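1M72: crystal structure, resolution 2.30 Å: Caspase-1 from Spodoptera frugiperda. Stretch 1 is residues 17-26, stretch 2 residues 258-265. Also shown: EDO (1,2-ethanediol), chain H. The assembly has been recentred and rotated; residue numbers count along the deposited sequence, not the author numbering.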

# COMPACT_ATOMS: atom_id res chain seq x y z
N PRO C 17 3.05 -0.39 -24.06
CA PRO C 17 2.69 1.04 -23.97
C PRO C 17 3.84 1.97 -23.65
O PRO C 17 3.71 3.18 -23.77
N VAL C 18 4.98 1.41 -23.24
CA VAL C 18 6.12 2.22 -22.86
C VAL C 18 7.33 1.28 -22.83
O VAL C 18 7.17 0.07 -22.61
N ASP C 19 8.53 1.79 -23.07
CA ASP C 19 9.67 0.89 -23.10
C ASP C 19 9.97 0.21 -21.78
O ASP C 19 9.66 0.72 -20.69
N ARG C 20 10.60 -0.94 -21.89
CA ARG C 20 10.85 -1.74 -20.74
C ARG C 20 11.34 -1.07 -19.47
O ARG C 20 10.75 -1.27 -18.38
N ASN C 21 12.41 -0.27 -19.58
CA ASN C 21 13.01 0.37 -18.41
C ASN C 21 12.65 1.82 -18.14
O ASN C 21 13.38 2.51 -17.44
N ALA C 22 11.55 2.30 -18.69
CA ALA C 22 11.19 3.68 -18.45
C ALA C 22 10.88 3.93 -16.97
O ALA C 22 10.28 3.09 -16.30
N PRO C 23 11.37 5.05 -16.42
CA PRO C 23 11.09 5.38 -15.02
C PRO C 23 9.64 5.87 -14.89
O PRO C 23 9.04 5.78 -13.82
N TYR C 24 9.06 6.36 -15.98
CA TYR C 24 7.68 6.88 -15.91
C TYR C 24 6.70 6.13 -16.78
O TYR C 24 7.10 5.58 -17.78
N TYR C 25 5.42 6.09 -16.39
CA TYR C 25 4.41 5.45 -17.25
C TYR C 25 4.22 6.41 -18.41
O TYR C 25 4.41 7.62 -18.25
N ASN C 26 3.81 5.90 -19.56
CA ASN C 26 3.57 6.75 -20.73
C ASN C 26 2.18 7.32 -20.59
O ASN C 26 1.19 6.63 -20.80
N MET C 258 1.19 -1.33 -6.31
CA MET C 258 1.84 -2.37 -7.10
C MET C 258 2.46 -1.64 -8.32
O MET C 258 2.87 -2.30 -9.28
N LEU C 259 2.52 -0.31 -8.29
CA LEU C 259 3.08 0.47 -9.41
C LEU C 259 4.54 0.15 -9.67
O LEU C 259 5.37 0.15 -8.77
N THR C 260 4.85 -0.15 -10.93
CA THR C 260 6.22 -0.49 -11.31
C THR C 260 6.97 0.73 -11.92
O THR C 260 8.16 0.66 -12.25
N ARG C 261 6.26 1.83 -12.11
CA ARG C 261 6.86 3.04 -12.65
C ARG C 261 6.21 4.22 -11.92
O ARG C 261 5.23 4.05 -11.19
N LEU C 262 6.78 5.41 -12.10
CA LEU C 262 6.26 6.59 -11.45
C LEU C 262 5.12 7.11 -12.30
O LEU C 262 5.14 6.98 -13.51
N LEU C 263 4.14 7.67 -11.64
CA LEU C 263 2.99 8.21 -12.36
C LEU C 263 2.83 9.74 -12.21
O LEU C 263 2.50 10.25 -11.14
N VAL C 264 3.12 10.45 -13.29
CA VAL C 264 2.95 11.90 -13.34
C VAL C 264 1.97 12.14 -14.48
O VAL C 264 2.23 11.75 -15.62
N PHE C 265 0.82 12.73 -14.19
CA PHE C 265 -0.18 12.93 -15.23
C PHE C 265 0.22 13.80 -16.44
O PHE C 265 -0.08 13.43 -17.59

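The centre of the contact is the ring of Tyr-25, packed against Arg-261. Tyr-25 leaves its backbone sideways to the other stretch, but with chi1 m (-75°) and chi2 at -71° its ring reaches across to it. Arg-261, whose CA-to-CB bond points toward stretch 1, lays its CB over one face of that ring, 3.7 Å from the centroid and only 4° off the ring normal, a nearly ideal CH-pi arrangement. Leu-263 CB lies at the ring edge, 3.9 Å from Tyr-25 CD2. Leu-259 (m, t) contributes CD2, 4.1 Å from Tyr-25 CE2. The CA-to-CB bonds of both leucines point sideways, and both residues are buried.

A second apolar patch forms around Tyr-24. Its CA-to-CB bond points away, yet the m rotamer, with chi2 at 81°, brings the end of the ring back to the other stretch. Tyr-24 CZ approaches CD1 of Leu-262 (m, t) at 3.7 Å, and CG2 of Val-264 (t) meets the ring edge, 3.8 Å from Tyr-24 CE2. The backbones meet here in a single beta bridge between Tyr-24 and Leu-262: Leu-262 N donates to Pro-23 O at 2.9 Å, and Tyr-25 N donates to Leu-262 O at 3.0 Å. The CA atoms of Tyr-24 and Leu-262 are 4.7 Å apart.

The Tyr-25 ring ends in a hydroxyl at the polar edge of the contact. Tyr-25 OH accepts a hydrogen bond from Thr-260 N at 3.0 Å and a weak one from Arg-261 N at 3.5 Å, so the hydroxyl receives two backbone amides of a segment without regular secondary structure. On the main-chain side of the same residue, water 1 bridges the stretches, donating to Tyr-25 O at 2.9 Å and accepting from Val-264 N at 3.0 Å.

Farther out, the extended Arg-261 side chain (m, t, t, with chi4 at -68°) carries its guanidinium to the type I turn from Asp-19 to Ala-22. Arg-261 NH2 and NH1 both donate to Arg-20 O, at 2.8 and 2.9 Å, and Arg-261 NH1 also donates to Ala-22 O at 2.8 Å. These acceptors lie near the guanidinium plane, whereas Asp-19 O sits over one face. Val-18 (p), whose CA-to-CB bond points toward stretch 2, places CG1 3.5 Å from Arg-261 NE. The CA-to-CB bonds of Arg-20 and Asn-21 point away from stretch 2; the hydrogen-bonded acceptors are the carbonyls of Arg-20 and Ala-22. A 1,2-ethanediol, probably from the crystallisation liquor, places EDO O1 3.3 Å from Tyr-25 CD1, at the ring edge.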

# COMPACT_ATOMS: atom_id res chain seq x y z
CB PRO C 17 1.67 1.06 -22.84
CG PRO C 17 2.24 0.07 -21.90
CD PRO C 17 2.66 -1.11 -22.84
CB VAL C 18 5.80 2.86 -21.49
CG1 VAL C 18 5.76 1.79 -20.40
CG2 VAL C 18 6.76 3.96 -21.19
CB ASP C 19 10.92 1.57 -23.65
CG ASP C 19 11.31 2.75 -22.86
OD1 ASP C 19 10.51 3.73 -22.84
OD2 ASP C 19 12.41 2.71 -22.25
CB ARG C 20 11.79 -2.87 -21.13
CG ARG C 20 12.00 -3.88 -20.03
CD ARG C 20 13.23 -4.69 -20.30
NE ARG C 20 13.80 -5.17 -19.05
CZ ARG C 20 13.86 -6.44 -18.74
NH1 ARG C 20 13.39 -7.33 -19.61
NH2 ARG C 20 14.36 -6.83 -17.57
CB ASN C 21 14.52 0.26 -18.49
CG ASN C 21 14.97 -1.16 -18.72
OD1 ASN C 21 14.62 -2.05 -17.95
ND2 ASN C 21 15.73 -1.38 -19.79
CB ALA C 22 9.97 4.07 -19.32
CB PRO C 23 12.08 6.50 -14.69
CG PRO C 23 12.52 7.04 -16.03
CD PRO C 23 12.55 5.80 -16.91
CB TYR C 24 7.63 8.36 -16.34
CG TYR C 24 8.31 9.27 -15.39
CD1 TYR C 24 9.71 9.43 -15.42
CD2 TYR C 24 7.59 9.89 -14.38
CE1 TYR C 24 10.37 10.20 -14.46
CE2 TYR C 24 8.23 10.65 -13.41
CZ TYR C 24 9.62 10.80 -13.45
OH TYR C 24 10.22 11.51 -12.43
CB TYR C 25 3.06 5.33 -16.56
CG TYR C 25 2.99 4.27 -15.53
CD1 TYR C 25 3.00 2.91 -15.91
CD2 TYR C 25 2.92 4.59 -14.16
CE1 TYR C 25 2.95 1.90 -14.98
CE2 TYR C 25 2.86 3.56 -13.18
CZ TYR C 25 2.88 2.23 -13.60
OH TYR C 25 2.90 1.23 -12.67
CB ASN C 26 3.72 5.94 -22.03
CG ASN C 26 3.08 6.64 -23.28
OD1 ASN C 26 2.66 7.80 -23.22
ND2 ASN C 26 2.98 5.90 -24.39
CB MET C 258 0.84 -3.40 -7.63
CG MET C 258 0.50 -4.53 -6.68
SD MET C 258 -0.39 -4.03 -5.21
CE MET C 258 -1.91 -3.50 -5.77
CB LEU C 259 2.92 1.97 -9.15
CG LEU C 259 1.46 2.42 -9.03
CD1 LEU C 259 1.45 3.92 -8.96
CD2 LEU C 259 0.55 1.94 -10.23
CB THR C 260 6.20 -1.64 -12.31
OG1 THR C 260 5.45 -1.23 -13.46
CG2 THR C 260 5.54 -2.90 -11.70
CB ARG C 261 6.62 3.15 -14.16
CG ARG C 261 6.98 1.89 -14.97
CD ARG C 261 6.80 2.16 -16.44
NE ARG C 261 6.89 0.92 -17.22
CZ ARG C 261 8.01 0.21 -17.38
NH1 ARG C 261 9.17 0.61 -16.83
NH2 ARG C 261 7.95 -0.93 -18.04
CB LEU C 262 7.35 7.66 -11.30
CG LEU C 262 8.51 7.44 -10.33
CD1 LEU C 262 9.55 8.50 -10.61
CD2 LEU C 262 8.08 7.56 -8.88
CB LEU C 263 1.69 7.49 -11.93
CG LEU C 263 0.37 8.09 -12.43
CD1 LEU C 263 0.41 8.44 -13.91
CD2 LEU C 263 -0.73 7.13 -12.14
CB VAL C 264 4.28 12.58 -13.60
CG1 VAL C 264 4.06 13.99 -14.13
CG2 VAL C 264 5.10 12.60 -12.31
CB PHE C 265 -1.50 13.47 -14.62
CG PHE C 265 -2.31 12.39 -13.93
CD1 PHE C 265 -2.74 11.26 -14.65
CD2 PHE C 265 -2.64 12.50 -12.58
CE1 PHE C 265 -3.48 10.25 -14.01
CE2 PHE C 265 -3.38 11.49 -11.92
CZ PHE C 265 -3.80 10.36 -12.63
C1 EDO H . 2.15 3.37 -20.05
O1 EDO H . 3.06 2.67 -19.24
C2 EDO H . 1.26 4.24 -19.20
O2 EDO H . 0.04 4.39 -19.89
O HOH W 1 3.88 9.16 -15.87